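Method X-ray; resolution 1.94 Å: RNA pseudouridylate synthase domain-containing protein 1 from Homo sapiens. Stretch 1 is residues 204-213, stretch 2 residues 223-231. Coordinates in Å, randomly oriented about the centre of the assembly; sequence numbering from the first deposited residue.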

# COMPACT_ATOMS: atom_id res chain seq x y z
N PHE A 204 -0.45 12.41 11.41
CA PHE A 204 0.48 11.62 12.21
C PHE A 204 1.20 10.58 11.38
O PHE A 204 2.21 10.05 11.84
N ARG A 205 0.67 10.26 10.18
CA ARG A 205 1.26 9.25 9.31
C ARG A 205 0.81 9.45 7.89
O ARG A 205 -0.06 10.27 7.64
N MET A 206 1.37 8.70 6.98
CA MET A 206 0.90 8.70 5.61
C MET A 206 -0.21 7.66 5.54
O MET A 206 -0.01 6.54 5.99
N MET A 207 -1.37 8.03 5.00
CA MET A 207 -2.54 7.14 4.97
C MET A 207 -2.58 6.19 3.75
O MET A 207 -3.49 6.25 2.93
N LEU A 208 -1.64 5.26 3.69
CA LEU A 208 -1.57 4.22 2.68
C LEU A 208 -1.25 2.95 3.43
O LEU A 208 -0.37 2.98 4.27
N HIS A 209 -2.01 1.87 3.17
CA HIS A 209 -1.92 0.62 3.89
C HIS A 209 -2.07 -0.55 2.93
O HIS A 209 -3.03 -0.59 2.16
N ALA A 210 -1.14 -1.49 2.97
CA ALA A 210 -1.21 -2.69 2.12
C ALA A 210 -2.17 -3.63 2.82
O ALA A 210 -1.85 -4.21 3.85
N PHE A 211 -3.35 -3.76 2.27
CA PHE A 211 -4.48 -4.44 2.89
C PHE A 211 -4.62 -5.89 2.51
O PHE A 211 -4.72 -6.73 3.39
N TYR A 212 -4.61 -6.21 1.23
CA TYR A 212 -4.86 -7.53 0.72
C TYR A 212 -3.62 -8.02 -0.02
O TYR A 212 -3.00 -7.26 -0.75
N LEU A 213 -3.24 -9.26 0.23
CA LEU A 213 -2.07 -9.85 -0.44
C LEU A 213 -2.33 -11.33 -0.68
O LEU A 213 -2.79 -12.02 0.21
N GLU A 223 -2.62 -15.95 1.63
CA GLU A 223 -3.63 -14.94 1.35
C GLU A 223 -4.02 -14.23 2.62
O GLU A 223 -4.45 -14.87 3.59
N VAL A 224 -3.86 -12.91 2.66
CA VAL A 224 -4.21 -12.20 3.87
C VAL A 224 -4.98 -10.97 3.51
O VAL A 224 -4.84 -10.38 2.43
N CYS A 225 -5.85 -10.62 4.45
CA CYS A 225 -6.64 -9.44 4.46
C CYS A 225 -6.53 -8.89 5.85
O CYS A 225 -7.16 -9.41 6.77
N THR A 226 -5.63 -7.92 6.02
CA THR A 226 -5.35 -7.36 7.32
C THR A 226 -6.49 -6.49 7.84
O THR A 226 -7.33 -6.04 7.05
N PRO A 227 -6.46 -6.14 9.15
CA PRO A 227 -7.45 -5.18 9.66
C PRO A 227 -7.32 -3.82 8.99
O PRO A 227 -6.23 -3.42 8.55
N ASP A 228 -8.43 -3.12 8.88
CA ASP A 228 -8.51 -1.79 8.27
C ASP A 228 -8.12 -0.74 9.33
O ASP A 228 -8.83 -0.61 10.32
N PRO A 229 -7.03 0.04 9.15
CA PRO A 229 -6.65 1.02 10.17
C PRO A 229 -7.34 2.37 10.06
O PRO A 229 -7.20 3.19 10.97
N PHE A 230 -8.02 2.64 8.96
CA PHE A 230 -8.61 3.95 8.68
C PHE A 230 -10.06 3.94 9.07
O PHE A 230 -10.94 4.05 8.24
N LEU A 231 -10.29 3.82 10.39
CA LEU A 231 -11.62 3.78 10.97
C LEU A 231 -11.77 4.88 12.02
O LEU A 231 -10.84 5.09 12.79

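The strand of stretch 1 runs roughly antiparallel to the short strand 223-225. L213 and V224 form the hydrogen-bonded pair: L213 N to V224 O is 2.9 Å and V224 N to L213 O is 2.8 Å. Their side chains share one face of the sheet, L213 with chi1 t and chi2 p, V224 with chi1 m, and meet loosely at 4.4 Å between L213 CB and V224 CG2.

Y212 and C225 lie on the other face. Y212 has chi1 t, and its ring extends toward E223, whose chi1 and chi2 are both t. The two extended side chains meet at their ends, where Y212 OH donates to E223 OE2 at 2.7 Å. C225 CB sits at the edge of the Y212 ring.

F211 is also t. Its CA-to-CB bond points sideways, but the ring swings back to the second stretch. C225, with chi1 t, places SG over one face of that ring, 3.5 Å from F211 CZ. The backbone holds this place too, with T226 N bonded to F211 O at 3.0 Å.

Beyond the strand pairing, H209 and T226 point toward each other's stretch. H209 is t with chi2 at 68°, T226 is p, and H209 NE2 and T226 OG1 share a hydrogen bond of 2.7 Å at the ring edge. H209 ND1 is satisfied elsewhere in the structure. P229 covers one ring face, its CD 3.6 Å from H209 CD2.

F230 is m and points inward. Its CZ lies 3.4 Å from M207 C, and its CE2 lies 3.7 Å from H209 CB. M207 is m, m, t; its SD reaches F230 CE1 at 3.8 Å. R205, with chi1 p, chi2 t and chi3 m, curls back so that NE bonds M206 O at 2.8 Å. This leaves F230 CE1 over one guanidinium face, 4.0 Å from R205 NH1. D228 points away, but its OD1 accepts F230 N at 3.0 Å.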

# COMPACT_ATOMS: atom_id res chain seq x y z
CB PHE A 204 -0.23 10.96 13.40
CG PHE A 204 -0.92 9.64 13.12
CD1 PHE A 204 -2.24 9.60 12.69
CD2 PHE A 204 -0.30 8.44 13.45
CE1 PHE A 204 -2.93 8.40 12.63
CE2 PHE A 204 -0.98 7.23 13.32
CZ PHE A 204 -2.29 7.21 12.91
CB ARG A 205 0.78 7.88 9.76
CG ARG A 205 -0.71 7.63 9.63
CD ARG A 205 -1.03 6.15 9.72
NE ARG A 205 -0.58 5.49 8.50
CZ ARG A 205 -0.69 4.20 8.24
NH1 ARG A 205 -1.26 3.39 9.11
NH2 ARG A 205 -0.24 3.72 7.09
CB MET A 206 2.02 8.34 4.64
CG MET A 206 1.57 8.49 3.24
SD MET A 206 2.89 8.23 2.02
CE MET A 206 3.02 6.43 2.10
CB MET A 207 -3.82 7.99 5.02
CG MET A 207 -3.85 9.02 6.14
SD MET A 207 -3.66 8.29 7.80
CE MET A 207 -3.49 9.79 8.79
CB LEU A 208 -0.51 4.54 1.60
CG LEU A 208 -0.38 3.54 0.45
CD1 LEU A 208 -1.68 3.46 -0.36
CD2 LEU A 208 0.72 3.95 -0.51
CB HIS A 209 -3.09 0.57 4.89
CG HIS A 209 -3.14 -0.68 5.71
ND1 HIS A 209 -2.17 -0.95 6.67
CD2 HIS A 209 -4.03 -1.70 5.69
CE1 HIS A 209 -2.50 -2.12 7.20
NE2 HIS A 209 -3.63 -2.60 6.65
CB ALA A 210 0.18 -3.30 1.97
CB PHE A 211 -5.73 -3.65 2.46
CG PHE A 211 -7.07 -4.19 2.88
CD1 PHE A 211 -7.41 -4.26 4.23
CD2 PHE A 211 -8.05 -4.44 1.94
CE1 PHE A 211 -8.72 -4.57 4.62
CE2 PHE A 211 -9.31 -4.84 2.33
CZ PHE A 211 -9.66 -4.85 3.65
CB TYR A 212 -6.09 -7.51 -0.20
CG TYR A 212 -6.40 -8.87 -0.79
CD1 TYR A 212 -7.12 -9.82 -0.06
CD2 TYR A 212 -5.98 -9.21 -2.07
CE1 TYR A 212 -7.31 -11.11 -0.56
CE2 TYR A 212 -6.21 -10.47 -2.59
CZ TYR A 212 -6.91 -11.41 -1.86
OH TYR A 212 -7.11 -12.63 -2.44
CB LEU A 213 -0.81 -9.62 0.41
CG LEU A 213 0.51 -10.30 -0.03
CD1 LEU A 213 1.07 -9.65 -1.30
CD2 LEU A 213 1.55 -10.24 1.12
CB GLU A 223 -4.82 -15.61 0.67
CG GLU A 223 -6.01 -14.70 0.46
CD GLU A 223 -7.13 -15.36 -0.31
OE1 GLU A 223 -7.14 -16.61 -0.40
OE2 GLU A 223 -7.99 -14.63 -0.85
CB VAL A 224 -3.01 -11.89 4.84
CG1 VAL A 224 -2.03 -13.05 4.91
CG2 VAL A 224 -2.26 -10.62 4.46
CB CYS A 225 -8.08 -9.76 4.09
SG CYS A 225 -8.95 -8.32 3.52
CB THR A 226 -4.12 -6.41 7.27
OG1 THR A 226 -4.53 -5.18 6.68
CG2 THR A 226 -2.92 -6.99 6.58
CB PRO A 227 -7.09 -5.05 11.15
CG PRO A 227 -6.33 -6.27 11.47
CD PRO A 227 -5.55 -6.57 10.22
CB ASP A 228 -9.94 -1.56 7.80
CG ASP A 228 -10.26 -0.18 7.28
OD1 ASP A 228 -9.33 0.65 7.18
OD2 ASP A 228 -11.42 0.05 6.93
CB PRO A 229 -5.15 1.20 9.90
CG PRO A 229 -5.07 1.10 8.40
CD PRO A 229 -6.06 0.04 8.03
CB PHE A 230 -8.39 4.32 7.21
CG PHE A 230 -6.92 4.25 6.80
CD1 PHE A 230 -5.91 4.77 7.62
CD2 PHE A 230 -6.55 3.68 5.59
CE1 PHE A 230 -4.56 4.68 7.24
CE2 PHE A 230 -5.21 3.62 5.20
CZ PHE A 230 -4.23 4.19 5.98
CB LEU A 231 -11.82 2.44 11.68
CG LEU A 231 -11.84 1.20 10.80
CD1 LEU A 231 -11.85 -0.06 11.67
CD2 LEU A 231 -13.05 1.20 9.88